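Local coordinates for protein dextranase (PDB 6NZS) that probably hydrolyses internal alpha-1,6-glucosidic linkages of dextran, as an endo-acting glycoside hydrolase of family 49, at residues A305-Q317 against V334-G346. Sequence-based numbering, arbitrary orientation.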
loop_
_atom_site.group_PDB
_atom_site.type_symbol
_atom_site.label_atom_id
_atom_site.label_comp_id
_atom_site.label_asym_id
_atom_site.label_seq_id
_atom_site.Cartn_x
_atom_site.Cartn_y
_atom_site.Cartn_z
ATOM N N ALA A 305 11.697 10.516 -23.279
ATOM C CA ALA A 305 11.404 9.102 -23.487
ATOM C C ALA A 305 9.974 8.838 -23.036
ATOM O O ALA A 305 9.365 9.644 -22.329
ATOM C CB ALA A 305 12.397 8.193 -22.753
ATOM N N SER A 306 9.460 7.667 -23.417
ATOM C CA SER A 306 8.084 7.299 -23.095
ATOM C C SER A 306 7.908 6.942 -21.621
ATOM O O SER A 306 6.895 7.306 -21.013
ATOM C CB SER A 306 7.644 6.134 -23.984
ATOM O OG SER A 306 6.746 5.277 -23.298
ATOM N N ASN A 307 8.868 6.225 -21.039
ATOM C CA ASN A 307 8.772 5.786 -19.655
ATOM C C ASN A 307 10.172 5.717 -19.062
ATOM O O ASN A 307 11.176 5.835 -19.768
ATOM C CB ASN A 307 8.082 4.422 -19.544
ATOM C CG ASN A 307 8.945 3.287 -20.068
ATOM O OD1 ASN A 307 9.865 2.823 -19.389
ATOM N ND2 ASN A 307 8.652 2.833 -21.284
ATOM N N CYS A 308 10.226 5.528 -17.746
ATOM C CA CYS A 308 11.468 5.278 -17.024
ATOM C C CYS A 308 11.322 4.049 -16.143
ATOM O O CYS A 308 11.804 4.010 -15.003
ATOM C CB CYS A 308 11.890 6.496 -16.212
ATOM S SG CYS A 308 10.670 7.044 -14.982
ATOM N N HIS A 309 10.655 3.021 -16.681
ATOM C CA HIS A 309 10.287 1.841 -15.903
ATOM C C HIS A 309 11.474 1.237 -15.168
ATOM O O HIS A 309 11.317 0.730 -14.051
ATOM C CB HIS A 309 9.631 0.802 -16.818
ATOM C CG HIS A 309 9.196 -0.442 -16.109
ATOM N ND1 HIS A 309 8.033 -0.513 -15.371
ATOM C CD2 HIS A 309 9.766 -1.669 -16.030
ATOM C CE1 HIS A 309 7.907 -1.728 -14.865
ATOM N NE2 HIS A 309 8.947 -2.449 -15.248
ATOM N N SER A 310 12.669 1.301 -15.755
ATOM C CA SER A 310 13.846 0.672 -15.168
ATOM C C SER A 310 14.919 1.654 -14.710
ATOM O O SER A 310 15.934 1.214 -14.158
ATOM C CB SER A 310 14.452 -0.346 -16.142
ATOM O OG SER A 310 15.141 0.314 -17.190
ATOM N N SER A 311 14.734 2.963 -14.916
ATOM C CA SER A 311 15.744 3.955 -14.558
ATOM C C SER A 311 15.285 4.990 -13.536
ATOM O O SER A 311 16.126 5.721 -12.997
ATOM C CB SER A 311 16.256 4.684 -15.807
ATOM O OG SER A 311 15.172 5.149 -16.593
ATOM N N CYS A 312 13.996 5.093 -13.258
ATOM C CA CYS A 312 13.568 6.022 -12.228
ATOM C C CYS A 312 13.850 5.445 -10.848
ATOM O O CYS A 312 13.849 4.226 -10.653
ATOM C CB CYS A 312 12.094 6.354 -12.396
ATOM S SG CYS A 312 11.884 7.739 -13.529
ATOM N N VAL A 313 14.116 6.347 -9.895
ATOM C CA VAL A 313 14.477 5.943 -8.537
ATOM C C VAL A 313 13.380 5.079 -7.937
ATOM O O VAL A 313 12.200 5.454 -7.919
ATOM C CB VAL A 313 14.741 7.184 -7.670
ATOM C CG1 VAL A 313 14.959 6.783 -6.202
ATOM C CG2 VAL A 313 15.931 7.964 -8.191
ATOM N N LYS A 314 13.769 3.906 -7.452
ATOM C CA LYS A 314 12.902 3.023 -6.690
ATOM C C LYS A 314 13.298 3.135 -5.226
ATOM O O LYS A 314 14.454 3.410 -4.903
ATOM C CB LYS A 314 13.078 1.576 -7.156
ATOM C CG LYS A 314 13.088 1.413 -8.677
ATOM C CD LYS A 314 11.715 1.693 -9.279
ATOM C CE LYS A 314 11.589 1.122 -10.697
ATOM N NZ LYS A 314 12.629 1.687 -11.614
ATOM N N MET A 315 12.326 2.957 -4.328
ATOM C CA MET A 315 12.679 3.069 -2.916
ATOM C C MET A 315 13.584 1.921 -2.478
ATOM O O MET A 315 14.534 2.130 -1.712
ATOM C CB MET A 315 11.424 3.164 -2.046
ATOM C CG MET A 315 10.605 4.447 -2.276
ATOM S SD MET A 315 11.509 5.977 -1.956
ATOM C CE MET A 315 11.787 5.834 -0.188
ATOM N N LEU A 316 13.312 0.713 -2.976
ATOM C CA LEU A 316 14.109 -0.472 -2.691
ATOM C C LEU A 316 14.237 -1.286 -3.969
ATOM O O LEU A 316 13.231 -1.591 -4.619
ATOM C CB LEU A 316 13.443 -1.328 -1.610
ATOM C CG LEU A 316 13.339 -0.704 -0.220
ATOM C CD1 LEU A 316 12.440 -1.568 0.652
ATOM C CD2 LEU A 316 14.709 -0.517 0.410
ATOM N N GLN A 317 15.471 -1.655 -4.318
ATOM C CA GLN A 317 15.704 -2.446 -5.519
ATOM C C GLN A 317 16.785 -3.478 -5.239
ATOM O O GLN A 317 17.763 -3.185 -4.545
ATOM C CB GLN A 317 16.119 -1.569 -6.708
ATOM C CG GLN A 317 16.565 -2.377 -7.927
ATOM C CD GLN A 317 16.620 -1.548 -9.187
ATOM O OE1 GLN A 317 16.029 -0.470 -9.259
ATOM N NE2 GLN A 317 17.334 -2.047 -10.195
ATOM N N VAL A 334 7.892 2.895 4.399
ATOM C CA VAL A 334 8.332 3.575 3.184
ATOM C C VAL A 334 7.355 4.715 2.924
ATOM O O VAL A 334 6.161 4.478 2.700
ATOM C CB VAL A 334 8.385 2.598 1.998
ATOM C CG1 VAL A 334 8.679 3.345 0.694
ATOM C CG2 VAL A 334 9.436 1.523 2.267
ATOM N N ALA A 335 7.842 5.954 2.970
ATOM C CA ALA A 335 6.995 7.133 2.857
ATOM C C ALA A 335 7.320 7.916 1.595
ATOM O O ALA A 335 8.481 8.000 1.184
ATOM C CB ALA A 335 7.187 8.051 4.065
ATOM N N GLU A 336 6.283 8.504 1.001
ATOM C CA GLU A 336 6.422 9.461 -0.092
ATOM C C GLU A 336 7.332 9.001 -1.235
ATOM O O GLU A 336 8.287 9.696 -1.601
ATOM C CB GLU A 336 6.858 10.821 0.436
ATOM C CG GLU A 336 5.796 11.876 0.322
ATOM C CD GLU A 336 6.156 13.150 1.051
ATOM O OE1 GLU A 336 5.630 13.382 2.156
ATOM O OE2 GLU A 336 6.952 13.925 0.499
ATOM N N PRO A 337 7.050 7.858 -1.842
ATOM C CA PRO A 337 7.868 7.402 -2.968
ATOM C C PRO A 337 7.662 8.299 -4.179
ATOM O O PRO A 337 6.551 8.803 -4.417
ATOM C CB PRO A 337 7.338 5.985 -3.229
ATOM C CG PRO A 337 5.937 6.015 -2.731
ATOM C CD PRO A 337 5.956 6.918 -1.537
ATOM N N PRO A 338 8.718 8.533 -4.967
ATOM C CA PRO A 338 8.574 9.280 -6.224
ATOM C C PRO A 338 8.200 8.407 -7.414
ATOM O O PRO A 338 7.900 8.949 -8.494
ATOM C CB PRO A 338 9.982 9.854 -6.423
ATOM C CG PRO A 338 10.879 8.781 -5.858
ATOM C CD PRO A 338 10.129 8.257 -4.641
ATOM N N TYR A 339 8.198 7.086 -7.239
ATOM C CA TYR A 339 7.948 6.120 -8.309
ATOM C C TYR A 339 7.597 4.784 -7.644
ATOM O O TYR A 339 7.120 4.772 -6.507
ATOM C CB TYR A 339 9.171 6.073 -9.251
ATOM C CG TYR A 339 8.890 5.499 -10.627
ATOM C CD1 TYR A 339 8.028 6.141 -11.505
ATOM C CD2 TYR A 339 9.494 4.317 -11.047
ATOM C CE1 TYR A 339 7.773 5.626 -12.767
ATOM C CE2 TYR A 339 9.247 3.794 -12.310
ATOM C CZ TYR A 339 8.385 4.455 -13.163
ATOM O OH TYR A 339 8.126 3.951 -14.426
ATOM N N HIS A 340 7.850 3.671 -8.336
ATOM C CA HIS A 340 7.512 2.366 -7.768
ATOM C C HIS A 340 8.267 2.135 -6.464
ATOM O O HIS A 340 9.423 2.542 -6.306
ATOM C CB HIS A 340 7.885 1.222 -8.717
ATOM C CG HIS A 340 7.221 1.278 -10.054
ATOM N ND1 HIS A 340 7.551 0.410 -11.073
ATOM C CD2 HIS A 340 6.250 2.082 -10.545
ATOM C CE1 HIS A 340 6.817 0.684 -12.137
ATOM N NE2 HIS A 340 6.023 1.697 -11.844
ATOM N N SER A 341 7.612 1.421 -5.539
ATOM C CA SER A 341 8.209 1.164 -4.230
ATOM C C SER A 341 9.328 0.130 -4.292
ATOM O O SER A 341 10.338 0.270 -3.594
ATOM C CB SER A 341 7.133 0.713 -3.232
ATOM O OG SER A 341 6.512 -0.515 -3.628
ATOM N N PHE A 342 9.174 -0.913 -5.104
ATOM C CA PHE A 342 9.986 -2.105 -4.885
ATOM C C PHE A 342 10.096 -2.882 -6.187
ATOM O O PHE A 342 9.087 -3.102 -6.860
ATOM C CB PHE A 342 9.305 -2.976 -3.811
ATOM C CG PHE A 342 10.061 -4.227 -3.487
ATOM C CD1 PHE A 342 9.863 -5.381 -4.229
ATOM C CD2 PHE A 342 10.982 -4.241 -2.456
ATOM C CE1 PHE A 342 10.580 -6.530 -3.953
ATOM C CE2 PHE A 342 11.701 -5.397 -2.174
ATOM C CZ PHE A 342 11.494 -6.531 -2.916
ATOM N N VAL A 343 11.310 -3.334 -6.521
ATOM C CA VAL A 343 11.508 -4.176 -7.697
ATOM C C VAL A 343 12.736 -5.055 -7.507
ATOM O O VAL A 343 13.677 -4.705 -6.788
ATOM C CB VAL A 343 11.613 -3.367 -9.012
ATOM C CG1 VAL A 343 12.990 -2.722 -9.148
ATOM C CG2 VAL A 343 11.313 -4.249 -10.227
ATOM N N VAL A 344 12.696 -6.220 -8.140
ATOM C CA VAL A 344 13.830 -7.125 -8.231
ATOM C C VAL A 344 14.023 -7.427 -9.706
ATOM O O VAL A 344 13.056 -7.750 -10.405
ATOM C CB VAL A 344 13.572 -8.435 -7.462
ATOM C CG1 VAL A 344 14.751 -9.394 -7.636
ATOM C CG2 VAL A 344 13.301 -8.152 -5.993
ATOM N N TYR A 345 15.254 -7.302 -10.185
ATOM C CA TYR A 345 15.598 -7.699 -11.540
ATOM C C TYR A 345 16.596 -8.842 -11.475
ATOM O O TYR A 345 17.367 -8.956 -10.521
ATOM C CB TYR A 345 16.217 -6.545 -12.314
ATOM C CG TYR A 345 15.237 -5.452 -12.660
ATOM C CD1 TYR A 345 14.102 -5.723 -13.413
ATOM C CD2 TYR A 345 15.446 -4.152 -12.237
ATOM C CE1 TYR A 345 13.201 -4.719 -13.730
ATOM C CE2 TYR A 345 14.556 -3.144 -12.549
ATOM C CZ TYR A 345 13.438 -3.435 -13.294
ATOM O OH TYR A 345 12.553 -2.430 -13.609
ATOM N N GLY A 346 16.579 -9.686 -12.508
ATOM C CA GLY A 346 17.420 -10.863 -12.568
ATOM C C GLY A 346 16.577 -12.121 -12.679
ATOM O O GLY A 346 15.584 -12.160 -13.416
HETATM O O HOH W 1 6.639 1.614 -15.256
HETATM O O HOH W 2 10.138 5.240 -5.816
#
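Tyr339 lies beneath the disulfide Cys308–Cys312: Cys312 CB sits 3.8 Å from the ring centroid, 19° off its normal, a CH-pi contact, and Cys308 SG lies over the same face at 4.2 Å from the centroid. With CG anti to the backbone N (chi1 -160°), the ring is sent toward the Cys308–Cys312 turn, bringing Tyr339 OH to the backbone of His309 (OH to His309 CA 3.4 Å); the opposite face meets His340 CD2. Lys314 runs beside Tyr339 in the same direction, CE 3.8 Å from the ring edge at CD2. Bends at chi2 and chi4 bring its NZ to His309 O (2.9 Å) and Cys312 O (3.0 Å), tying the loop's carbonyls together. A methionine in its place would probably leave both carbonyls without this donor and the disulfide loop less firmly fixed. Met315, also bent, slides past Val334, its CG 3.7 Å from Val334 CG1, while SD approaches Pro338 CD. Parallel pairing follows: Leu316 N donates to Ser341 O (3.1 Å) and Val343 N to Leu316 O. Strands 316-320 and 342-346 are thus neighbours in one parallel sheet of the beta-solenoid, with 266-268 flanking 316-320 on its other side; Leu316 and Phe342 pack inward on Leu329 of strand 325-335.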